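Local coordinates for MOBA relate protein (Mycobacterium sp., PDB 2WAW) that is of unknown function but has a MobA-like nucleotidyltransferase domain of the GT-A type, and so probably transfers nucleotidyl groups, at residues Thr21-Leu26 and Thr31-Ala36. Sequence-based numbering, arbitrary orientation.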
ATOM      1  N   THR A  21       7.001  18.585   1.731  1.00 19.65           N
ATOM      2  CA  THR A  21       5.665  18.754   2.282  1.00 17.61           C
ATOM      3  C   THR A  21       5.070  17.348   2.369  1.00 19.59           C
ATOM      4  O   THR A  21       5.520  16.475   1.629  1.00 18.78           O
ATOM      5  CB  THR A  21       4.801  19.647   1.360  1.00 18.33           C
ATOM      6  OG1 THR A  21       3.605  20.037   2.040  1.00 20.15           O
ATOM      7  CG2 THR A  21       4.448  18.932   0.049  1.00 21.32           C
ATOM      8  N   PRO A  22       4.101  17.111   3.279  1.00 19.87           N
ATOM      9  CA  PRO A  22       3.570  15.735   3.365  1.00 18.88           C
ATOM     10  C   PRO A  22       2.872  15.307   2.064  1.00 17.76           C
ATOM     11  O   PRO A  22       1.862  15.903   1.679  1.00 17.63           O
ATOM     12  CB  PRO A  22       2.584  15.813   4.543  1.00 19.33           C
ATOM     13  CG  PRO A  22       3.045  17.029   5.363  1.00 21.92           C
ATOM     14  CD  PRO A  22       3.456  17.998   4.272  1.00 20.42           C
ATOM     15  N   LYS A  23       3.413  14.308   1.370  1.00 17.38           N
ATOM     16  CA  LYS A  23       2.829  13.919   0.082  1.00 16.53           C
ATOM     17  C   LYS A  23       1.388  13.406   0.222  1.00 17.04           C
ATOM     18  O   LYS A  23       0.598  13.514  -0.712  1.00 15.64           O
ATOM     19  CB  LYS A  23       3.706  12.896  -0.650  1.00 18.11           C
ATOM     20  CG  LYS A  23       3.760  11.515  -0.014  1.00 19.60           C
ATOM     21  CD  LYS A  23       4.881  10.747  -0.732  1.00 23.80           C
ATOM     22  CE  LYS A  23       5.117   9.398  -0.165  1.00 21.00           C
ATOM     23  NZ  LYS A  23       6.199   8.737  -0.941  1.00 15.58           N
ATOM     24  N   GLN A  24       1.070  12.864   1.398  1.00 15.82           N
ATOM     25  CA  GLN A  24      -0.260  12.317   1.697  1.00 15.15           C
ATOM     26  C   GLN A  24      -1.346  13.374   1.451  1.00 16.10           C
ATOM     27  O   GLN A  24      -2.471  13.042   1.070  1.00 17.03           O
ATOM     28  CB  GLN A  24      -0.318  11.826   3.172  1.00 16.27           C
ATOM     29  CG  GLN A  24       0.658  10.668   3.536  1.00 14.51           C
ATOM     30  CD  GLN A  24       2.114  11.100   3.789  1.00 24.56           C
ATOM     31  OE1 GLN A  24       3.028  10.251   3.919  1.00 24.04           O
ATOM     32  NE2 GLN A  24       2.345  12.407   3.850  1.00 18.14           N
ATOM     33  N   LEU A  25      -0.984  14.623   1.653  1.00 14.56           N
ATOM     34  CA  LEU A  25      -1.918  15.734   1.583  1.00 15.65           C
ATOM     35  C   LEU A  25      -1.920  16.512   0.272  1.00 15.52           C
ATOM     36  O   LEU A  25      -2.680  17.391   0.123  1.00 17.56           O
ATOM     37  CB  LEU A  25      -1.723  16.679   2.786  1.00 20.00           C
ATOM     38  CG  LEU A  25      -1.857  16.031   4.152  1.00 20.00           C
ATOM     39  CD1 LEU A  25      -1.420  16.894   5.207  1.00 20.00           C
ATOM     40  CD2 LEU A  25      -3.259  15.561   4.418  1.00 20.00           C
ATOM     41  N   LEU A  26      -1.078  16.147  -0.654  1.00 15.88           N
ATOM     42  CA  LEU A  26      -1.066  16.806  -1.972  1.00 15.89           C
ATOM     43  C   LEU A  26      -2.427  16.722  -2.677  1.00 14.85           C
ATOM     44  O   LEU A  26      -3.042  15.649  -2.746  1.00 15.48           O
ATOM     45  CB  LEU A  26      -0.004  16.175  -2.845  1.00 14.66           C
ATOM     46  CG  LEU A  26       1.434  16.345  -2.366  1.00 17.53           C
ATOM     47  CD1 LEU A  26       2.341  15.354  -3.115  1.00 21.47           C
ATOM     48  CD2 LEU A  26       1.923  17.792  -2.524  1.00 24.28           C
ATOM     49  N   THR A  31      -9.844  15.523  -4.117  1.00 22.59           N
ATOM     50  CA  THR A  31      -9.393  14.871  -2.895  1.00 18.99           C
ATOM     51  C   THR A  31      -7.879  15.085  -2.697  1.00 18.80           C
ATOM     52  O   THR A  31      -7.299  15.955  -3.347  1.00 21.23           O
ATOM     53  CB  THR A  31      -9.822  13.370  -2.855  1.00 19.49           C
ATOM     54  OG1 THR A  31      -9.542  12.831  -1.558  1.00 22.20           O
ATOM     55  CG2 THR A  31      -9.135  12.547  -3.947  1.00 22.40           C
ATOM     56  N   THR A  32      -7.267  14.343  -1.778  1.00 17.85           N
ATOM     57  CA  THR A  32      -5.818  14.389  -1.573  1.00 15.45           C
ATOM     58  C   THR A  32      -5.229  13.099  -2.132  1.00 16.19           C
ATOM     59  O   THR A  32      -5.964  12.151  -2.471  1.00 17.05           O
ATOM     60  CB  THR A  32      -5.443  14.443  -0.086  1.00 14.46           C
ATOM     61  OG1 THR A  32      -6.069  13.333   0.573  1.00 16.84           O
ATOM     62  CG2 THR A  32      -5.915  15.750   0.576  1.00 16.00           C
ATOM     63  N   LEU A  33      -3.922  13.020  -2.210  1.00 14.75           N
ATOM     64  CA  LEU A  33      -3.301  11.833  -2.722  1.00 13.26           C
ATOM     65  C   LEU A  33      -3.629  10.620  -1.859  1.00 13.08           C
ATOM     66  O   LEU A  33      -4.068   9.653  -2.336  1.00 15.30           O
ATOM     67  CB  LEU A  33      -1.792  12.044  -2.770  1.00 20.00           C
ATOM     68  CG  LEU A  33      -0.841  10.927  -3.217  1.00 20.00           C
ATOM     69  CD1 LEU A  33      -1.186  10.421  -4.582  1.00 20.00           C
ATOM     70  CD2 LEU A  33       0.576  11.371  -3.142  1.00 20.00           C
ATOM     71  N   LEU A  34      -3.477  10.750  -0.563  1.00 13.25           N
ATOM     72  CA  LEU A  34      -3.861   9.656   0.285  1.00 13.68           C
ATOM     73  C   LEU A  34      -5.365   9.344   0.248  1.00 14.24           C
ATOM     74  O   LEU A  34      -5.743   8.234   0.303  1.00 14.12           O
ATOM     75  CB  LEU A  34      -3.411   9.851   1.715  1.00 12.31           C
ATOM     76  CG  LEU A  34      -3.776   8.724   2.668  1.00 14.16           C
ATOM     77  CD1 LEU A  34      -3.149   7.419   2.280  1.00 13.75           C
ATOM     78  CD2 LEU A  34      -3.356   9.059   4.070  1.00 15.33           C
ATOM     79  N   GLY A  35      -6.179  10.385   0.185  1.00 14.08           N
ATOM     80  CA  GLY A  35      -7.634  10.235   0.089  1.00 14.95           C
ATOM     81  C   GLY A  35      -8.034   9.446  -1.146  1.00 15.18           C
ATOM     82  O   GLY A  35      -8.935   8.600  -1.106  1.00 14.25           O
ATOM     83  N   ALA A  36      -7.344   9.702  -2.252  1.00 15.16           N
ATOM     84  CA  ALA A  36      -7.626   8.968  -3.471  1.00 15.40           C
ATOM     85  C   ALA A  36      -7.288   7.476  -3.346  1.00 15.54           C
ATOM     86  O   ALA A  36      -8.077   6.596  -3.756  1.00 16.48           O
ATOM     87  CB  ALA A  36      -6.881   9.597  -4.646  1.00 13.74           C
TER
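Carbonyls of the short 3-10 turn 23-25 and of Leu-26 meet the first turn of helix 33-42, in a buried backbone contact at the start of the helix. Two backbone bonds carry it. Leu-34 N donates to Gln-24 O at 3.0 Å, in a nearly straight bond (165° at the hydrogen). Leu-33 N reaches Leu-26 O at 2.8 Å, in a more bent one. The first-turn amides at 33 and 34, which have no acceptor from a preceding turn of the helix, are thus satisfied by the loop. Thr-32 is the N-cap and serves the next one. With chi1 at 55°, its OG1 accepts from Gly-35 N at 3.0 Å, while CG2 is placed over Leu-25 O. Leu-26 O also takes a CA-H...O contact from Thr-32, 3.3 Å from CA.

The side chains fill in around these bonds. Leu-33 has CG anti to its backbone N (chi1 177°), and its CD2 lies 3.2 Å from Lys-23 O. The same methyl comes within 4.4 Å of Leu-26 CD1. Beside the Gln-24 carbonyl, the CB atoms of Gln-24 and Leu-34 meet at 3.9 Å.

Lys-23 ends the MobA-like signature Leu-Ala-Ala-Gly-x-Ser-x-Arg-x-Gly-x-x-Lys, in the loop after strand 6-12. In relatives this loop lies at the nucleotide site, and probably does here. Its extended side chain leads away from the helix, and NZ donates to Val-182 O and Tyr-15 O. Helix 57-63 packs on Gln-24 and Leu-25. Helix 185-197 covers Leu-26 and Leu-33, and strand 27-28, paired antiparallel with 31-32, adds Leu-28 against Leu-33.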